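Local atomic coordinates of glycoside Hydrolase (Bacteroides uniformis, PDB entry 5T99), a protein that probably hydrolyses galactosidic bonds as a family 2 glycoside hydrolase of an agarose-degrading pathway, and binds the sugar mimic D-galacto-isofagomine. Residues A[410-421]-A[442-453]. Sequence-based numbering, arbitrary orientation.
Sequences IMWSIGNEILEQ and DPTRPSTCGFNY. With GIF (D-galacto-isofagomine), chain C; EDO (1,2-ethanediol), chain P; EDO (1,2-ethanediol), chain J.
Gln421 and Asn452 join their amides nearly coplanar: Gln421 NE2 donates to Asn452 OD1 at 2.7 Å, nearly in line with the acceptor's C=O. The same NE2 also donates to Ile418 O, while Gln421 OE1 accepts Tyr453 N at 3.0 Å from above its carbonyl plane. Three bonds thus fix the amide's rotation, and Gln421 NE2 lies 3.8 Å above one face of the Tyr453 ring, offset toward the rim. Asn452, with CG between its backbone N and carbonyl carbon (chi1 61°), turns its amide against Glu417; carboxylate and amide stack with planes 19° apart, and Asn452 ND2 lies 3.4 Å from Glu417 CD. Glu417 OE2 receives a weak hydrogen bond from the nitrogen of the galacto-isofagomine, placing this stack at the sugar pocket. At the other end, Trp412 NE1 donates to Asp442 OD2 (3.0 Å), in the indole plane but on the anti side of a carboxylate turned 79° to the ring. Arg445 NH1 forms a salt bridge to Asp442 OD2 from above the carboxylate plane, at 2.7 Å. Between these ends, parallel bridges pair Trp412 with Ser447, Ser413 with Thr448 and Asn416 with Gly450; the one-residue register shift after Ser413 marks a beta bulge. Strands 409-416 and 447-451 belong to a beta-alpha-beta unit of the TIM barrel, flanked by strands 366-370 and 468-472, with connecting helix 427-441 packed on Trp412, Ile414 and Ser447.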
loop_
_atom_site.group_PDB
_atom_site.type_symbol
_atom_site.label_atom_id
_atom_site.label_comp_id
_atom_site.label_asym_id
_atom_site.label_seq_id
_atom_site.Cartn_x
_atom_site.Cartn_y
_atom_site.Cartn_z
ATOM N N ILE A 410 -0.878 -6.584 12.367
ATOM C CA ILE A 410 -0.270 -7.102 13.595
ATOM C C ILE A 410 0.113 -6.041 14.610
ATOM O O ILE A 410 0.360 -6.395 15.760
ATOM C CB ILE A 410 0.959 -8.009 13.315
ATOM C CG1 ILE A 410 2.041 -7.281 12.491
ATOM C CG2 ILE A 410 0.496 -9.272 12.601
ATOM C CD1 ILE A 410 3.383 -7.984 12.475
ATOM N N MET A 411 0.189 -4.775 14.213
ATOM C CA MET A 411 0.449 -3.691 15.149
ATOM C C MET A 411 -0.363 -2.441 14.793
ATOM O O MET A 411 -0.711 -2.230 13.638
ATOM C CB MET A 411 1.928 -3.322 15.152
ATOM C CG MET A 411 2.909 -4.465 15.334
ATOM S SD MET A 411 4.546 -3.783 15.678
ATOM C CE MET A 411 5.626 -5.170 15.335
ATOM N N TRP A 412 -0.663 -1.629 15.800
ATOM C CA TRP A 412 -1.205 -0.288 15.618
ATOM C C TRP A 412 -0.078 0.713 15.864
ATOM O O TRP A 412 0.378 0.866 16.996
ATOM C CB TRP A 412 -2.353 -0.025 16.595
ATOM C CG TRP A 412 -3.438 -1.044 16.556
ATOM C CD1 TRP A 412 -3.720 -1.967 17.514
ATOM C CD2 TRP A 412 -4.379 -1.260 15.502
ATOM N NE1 TRP A 412 -4.784 -2.732 17.131
ATOM C CE2 TRP A 412 -5.209 -2.323 15.899
ATOM C CE3 TRP A 412 -4.606 -0.649 14.262
ATOM C CZ2 TRP A 412 -6.256 -2.799 15.099
ATOM C CZ3 TRP A 412 -5.645 -1.115 13.464
ATOM C CH2 TRP A 412 -6.458 -2.182 13.884
ATOM N N SER A 413 0.399 1.375 14.808
ATOM C CA SER A 413 1.449 2.393 14.956
ATOM C C SER A 413 0.772 3.745 15.184
ATOM O O SER A 413 0.045 4.231 14.314
ATOM C CB SER A 413 2.361 2.429 13.730
ATOM O OG SER A 413 3.461 3.306 13.919
ATOM N N ILE A 414 1.007 4.334 16.358
ATOM C CA ILE A 414 0.324 5.574 16.770
ATOM C C ILE A 414 0.901 6.857 16.171
ATOM O O ILE A 414 0.266 7.919 16.233
ATOM C CB ILE A 414 0.254 5.741 18.316
ATOM C CG1 ILE A 414 1.635 5.616 18.968
ATOM C CG2 ILE A 414 -0.726 4.736 18.908
ATOM C CD1 ILE A 414 1.690 6.110 20.396
ATOM N N GLY A 415 2.093 6.778 15.611
ATOM C CA GLY A 415 2.696 7.937 14.996
ATOM C C GLY A 415 4.049 7.642 14.386
ATOM O O GLY A 415 4.674 6.606 14.659
ATOM N N ASN A 416 4.500 8.581 13.568
ATOM C CA ASN A 416 5.804 8.504 12.930
ATOM C C ASN A 416 6.599 9.774 13.153
ATOM O O ASN A 416 6.146 10.862 12.783
ATOM C CB ASN A 416 5.631 8.284 11.435
ATOM C CG ASN A 416 6.915 8.499 10.679
ATOM O OD1 ASN A 416 7.828 7.675 10.749
ATOM N ND2 ASN A 416 7.008 9.625 9.972
ATOM N N GLU A 417 7.785 9.625 13.740
ATOM C CA GLU A 417 8.757 10.730 13.908
ATOM C C GLU A 417 8.169 11.991 14.540
ATOM O O GLU A 417 8.538 13.104 14.177
ATOM C CB GLU A 417 9.413 11.075 12.558
ATOM C CG GLU A 417 10.103 9.897 11.898
ATOM C CD GLU A 417 10.977 10.288 10.723
ATOM O OE1 GLU A 417 10.667 11.275 10.020
ATOM O OE2 GLU A 417 11.974 9.588 10.494
ATOM N N ILE A 418 7.246 11.816 15.473
ATOM C CA ILE A 418 6.517 12.950 16.041
ATOM C C ILE A 418 7.411 13.871 16.878
ATOM O O ILE A 418 8.332 13.408 17.546
ATOM C CB ILE A 418 5.253 12.512 16.827
ATOM C CG1 ILE A 418 5.575 11.791 18.162
ATOM C CG2 ILE A 418 4.310 11.743 15.911
ATOM C CD1 ILE A 418 6.234 10.425 18.124
ATOM N N LEU A 419 7.144 15.175 16.821
ATOM C CA LEU A 419 8.000 16.175 17.496
ATOM C C LEU A 419 7.983 16.074 19.038
ATOM O O LEU A 419 8.947 16.481 19.704
ATOM C CB LEU A 419 7.644 17.595 17.036
ATOM C CG LEU A 419 8.346 18.068 15.751
ATOM C CD1 LEU A 419 8.390 17.000 14.661
ATOM C CD2 LEU A 419 7.690 19.340 15.231
ATOM N N GLU A 420 6.914 15.482 19.577
ATOM C CA GLU A 420 6.777 15.223 21.012
ATOM C C GLU A 420 7.892 14.325 21.582
ATOM O O GLU A 420 8.099 14.313 22.794
ATOM C CB GLU A 420 5.385 14.632 21.339
ATOM C CG GLU A 420 4.213 15.618 21.228
ATOM C CD GLU A 420 3.713 15.892 19.800
ATOM O OE1 GLU A 420 4.309 15.402 18.801
ATOM O OE2 GLU A 420 2.703 16.621 19.663
ATOM N N GLN A 421 8.622 13.604 20.730
ATOM C CA GLN A 421 9.848 12.914 21.150
ATOM C C GLN A 421 10.823 13.810 21.940
ATOM O O GLN A 421 11.476 13.340 22.883
ATOM C CB GLN A 421 10.602 12.364 19.937
ATOM C CG GLN A 421 9.958 11.190 19.228
ATOM C CD GLN A 421 10.663 10.917 17.926
ATOM O OE1 GLN A 421 11.524 10.040 17.845
ATOM N NE2 GLN A 421 10.350 11.708 16.913
ATOM N N ASP A 442 -8.585 -2.643 20.937
ATOM C CA ASP A 442 -8.105 -3.923 20.413
ATOM C C ASP A 442 -6.829 -4.373 21.153
ATOM O O ASP A 442 -5.701 -4.119 20.686
ATOM C CB ASP A 442 -7.872 -3.849 18.893
ATOM C CG ASP A 442 -7.429 -5.177 18.307
ATOM O OD1 ASP A 442 -7.971 -6.220 18.753
ATOM O OD2 ASP A 442 -6.536 -5.190 17.414
ATOM N N PRO A 443 -7.006 -5.059 22.304
ATOM C CA PRO A 443 -5.843 -5.626 23.003
ATOM C C PRO A 443 -5.217 -6.851 22.327
ATOM O O PRO A 443 -4.211 -7.332 22.828
ATOM C CB PRO A 443 -6.404 -6.003 24.373
ATOM C CG PRO A 443 -7.846 -6.259 24.118
ATOM C CD PRO A 443 -8.258 -5.295 23.045
ATOM N N THR A 444 -5.780 -7.331 21.209
ATOM C CA THR A 444 -5.231 -8.505 20.492
ATOM C C THR A 444 -4.041 -8.186 19.579
ATOM O O THR A 444 -3.509 -9.094 18.918
ATOM C CB THR A 444 -6.299 -9.221 19.627
ATOM O OG1 THR A 444 -6.561 -8.459 18.446
ATOM C CG2 THR A 444 -7.588 -9.436 20.411
ATOM N N ARG A 445 -3.659 -6.909 19.518
ATOM C CA ARG A 445 -2.552 -6.446 18.692
ATOM C C ARG A 445 -1.793 -5.367 19.445
ATOM O O ARG A 445 -2.417 -4.487 20.037
ATOM C CB ARG A 445 -3.080 -5.850 17.393
ATOM C CG ARG A 445 -3.715 -6.849 16.436
ATOM C CD ARG A 445 -4.175 -6.139 15.171
ATOM N NE ARG A 445 -4.909 -7.004 14.249
ATOM C CZ ARG A 445 -6.189 -7.360 14.358
ATOM N NH1 ARG A 445 -6.946 -6.951 15.371
ATOM N NH2 ARG A 445 -6.720 -8.157 13.430
ATOM N N PRO A 446 -0.450 -5.426 19.434
ATOM C CA PRO A 446 0.331 -4.413 20.150
ATOM C C PRO A 446 0.344 -3.044 19.492
ATOM O O PRO A 446 0.190 -2.941 18.275
ATOM C CB PRO A 446 1.745 -4.997 20.149
ATOM C CG PRO A 446 1.771 -5.904 18.976
ATOM C CD PRO A 446 0.417 -6.525 18.960
ATOM N N SER A 447 0.517 -2.006 20.312
ATOM C CA SER A 447 0.789 -0.662 19.827
ATOM C C SER A 447 2.277 -0.513 19.534
ATOM O O SER A 447 3.118 -1.194 20.116
ATOM C CB SER A 447 0.381 0.368 20.871
ATOM O OG SER A 447 1.122 0.212 22.071
ATOM N N THR A 448 2.598 0.406 18.637
ATOM C CA THR A 448 3.978 0.721 18.316
ATOM C C THR A 448 4.066 2.176 17.859
ATOM O O THR A 448 3.052 2.885 17.794
ATOM C CB THR A 448 4.513 -0.252 17.236
ATOM O OG1 THR A 448 5.933 -0.105 17.067
ATOM C CG2 THR A 448 3.811 -0.022 15.911
ATOM N N CYS A 449 5.288 2.606 17.553
ATOM C CA CYS A 449 5.561 3.969 17.114
ATOM C C CYS A 449 6.937 3.990 16.462
ATOM O O CYS A 449 7.802 3.175 16.807
ATOM C CB CYS A 449 5.502 4.934 18.312
ATOM S SG CYS A 449 5.396 6.692 17.897
ATOM N N GLY A 450 7.131 4.902 15.510
ATOM C CA GLY A 450 8.406 5.018 14.774
ATOM C C GLY A 450 9.219 6.193 15.282
ATOM O O GLY A 450 8.830 7.343 15.068
ATOM N N PHE A 451 10.333 5.911 15.957
ATOM C CA PHE A 451 11.146 6.952 16.608
ATOM C C PHE A 451 12.416 7.288 15.832
ATOM O O PHE A 451 13.286 6.430 15.660
ATOM C CB PHE A 451 11.537 6.521 18.017
ATOM C CG PHE A 451 10.365 6.229 18.913
ATOM C CD1 PHE A 451 9.442 7.224 19.219
ATOM C CD2 PHE A 451 10.189 4.956 19.469
ATOM C CE1 PHE A 451 8.367 6.952 20.062
ATOM C CE2 PHE A 451 9.115 4.683 20.301
ATOM C CZ PHE A 451 8.203 5.682 20.604
ATOM N N ASN A 452 12.525 8.539 15.381
ATOM C CA ASN A 452 13.744 9.025 14.700
ATOM C C ASN A 452 14.724 9.776 15.585
ATOM O O ASN A 452 15.899 9.892 15.216
ATOM C CB ASN A 452 13.417 9.876 13.473
ATOM C CG ASN A 452 12.623 11.132 13.797
ATOM O OD1 ASN A 452 11.889 11.194 14.788
ATOM N ND2 ASN A 452 12.735 12.131 12.920
ATOM N N TYR A 453 14.286 10.293 16.732
ATOM C CA TYR A 453 15.235 10.943 17.633
ATOM C C TYR A 453 15.860 9.835 18.489
ATOM O O TYR A 453 15.213 8.815 18.782
ATOM C CB TYR A 453 14.569 12.014 18.495
ATOM C CG TYR A 453 13.951 13.215 17.780
ATOM C CD1 TYR A 453 13.816 13.274 16.393
ATOM C CD2 TYR A 453 13.447 14.284 18.519
ATOM C CE1 TYR A 453 13.229 14.368 15.768
ATOM C CE2 TYR A 453 12.849 15.374 17.902
ATOM C CZ TYR A 453 12.742 15.407 16.527
ATOM O OH TYR A 453 12.152 16.481 15.897
HETATM C C GIF C . 9.902 9.866 7.290
HETATM N N GIF C . 11.313 9.595 7.518
HETATM O O GIF C . 14.219 9.969 4.232
HETATM C C1 GIF C . 9.549 9.605 5.839
HETATM O O1 GIF C . 10.392 11.705 5.029
HETATM C C2 GIF C . 10.529 10.292 4.891
HETATM O O2 GIF C . 8.230 10.082 5.585
HETATM C C3 GIF C . 11.971 9.884 5.178
HETATM C C4 GIF C . 12.322 10.156 6.637
HETATM C C5 GIF C . 12.941 10.621 4.253
HETATM C C1 EDO P . 15.609 10.476 10.559
HETATM O O1 EDO P . 16.507 10.471 11.691
HETATM C C2 EDO P . 15.246 11.896 10.149
HETATM O O2 EDO P . 14.039 11.855 9.381
HETATM C C1 EDO J . -8.404 -11.188 13.750
HETATM O O1 EDO J . -9.163 -10.108 14.352
HETATM C C2 EDO J . -9.269 -12.117 12.890
HETATM O O2 EDO J . -8.891 -12.100 11.497
HETATM O O HOH W 1 10.812 14.520 12.940
#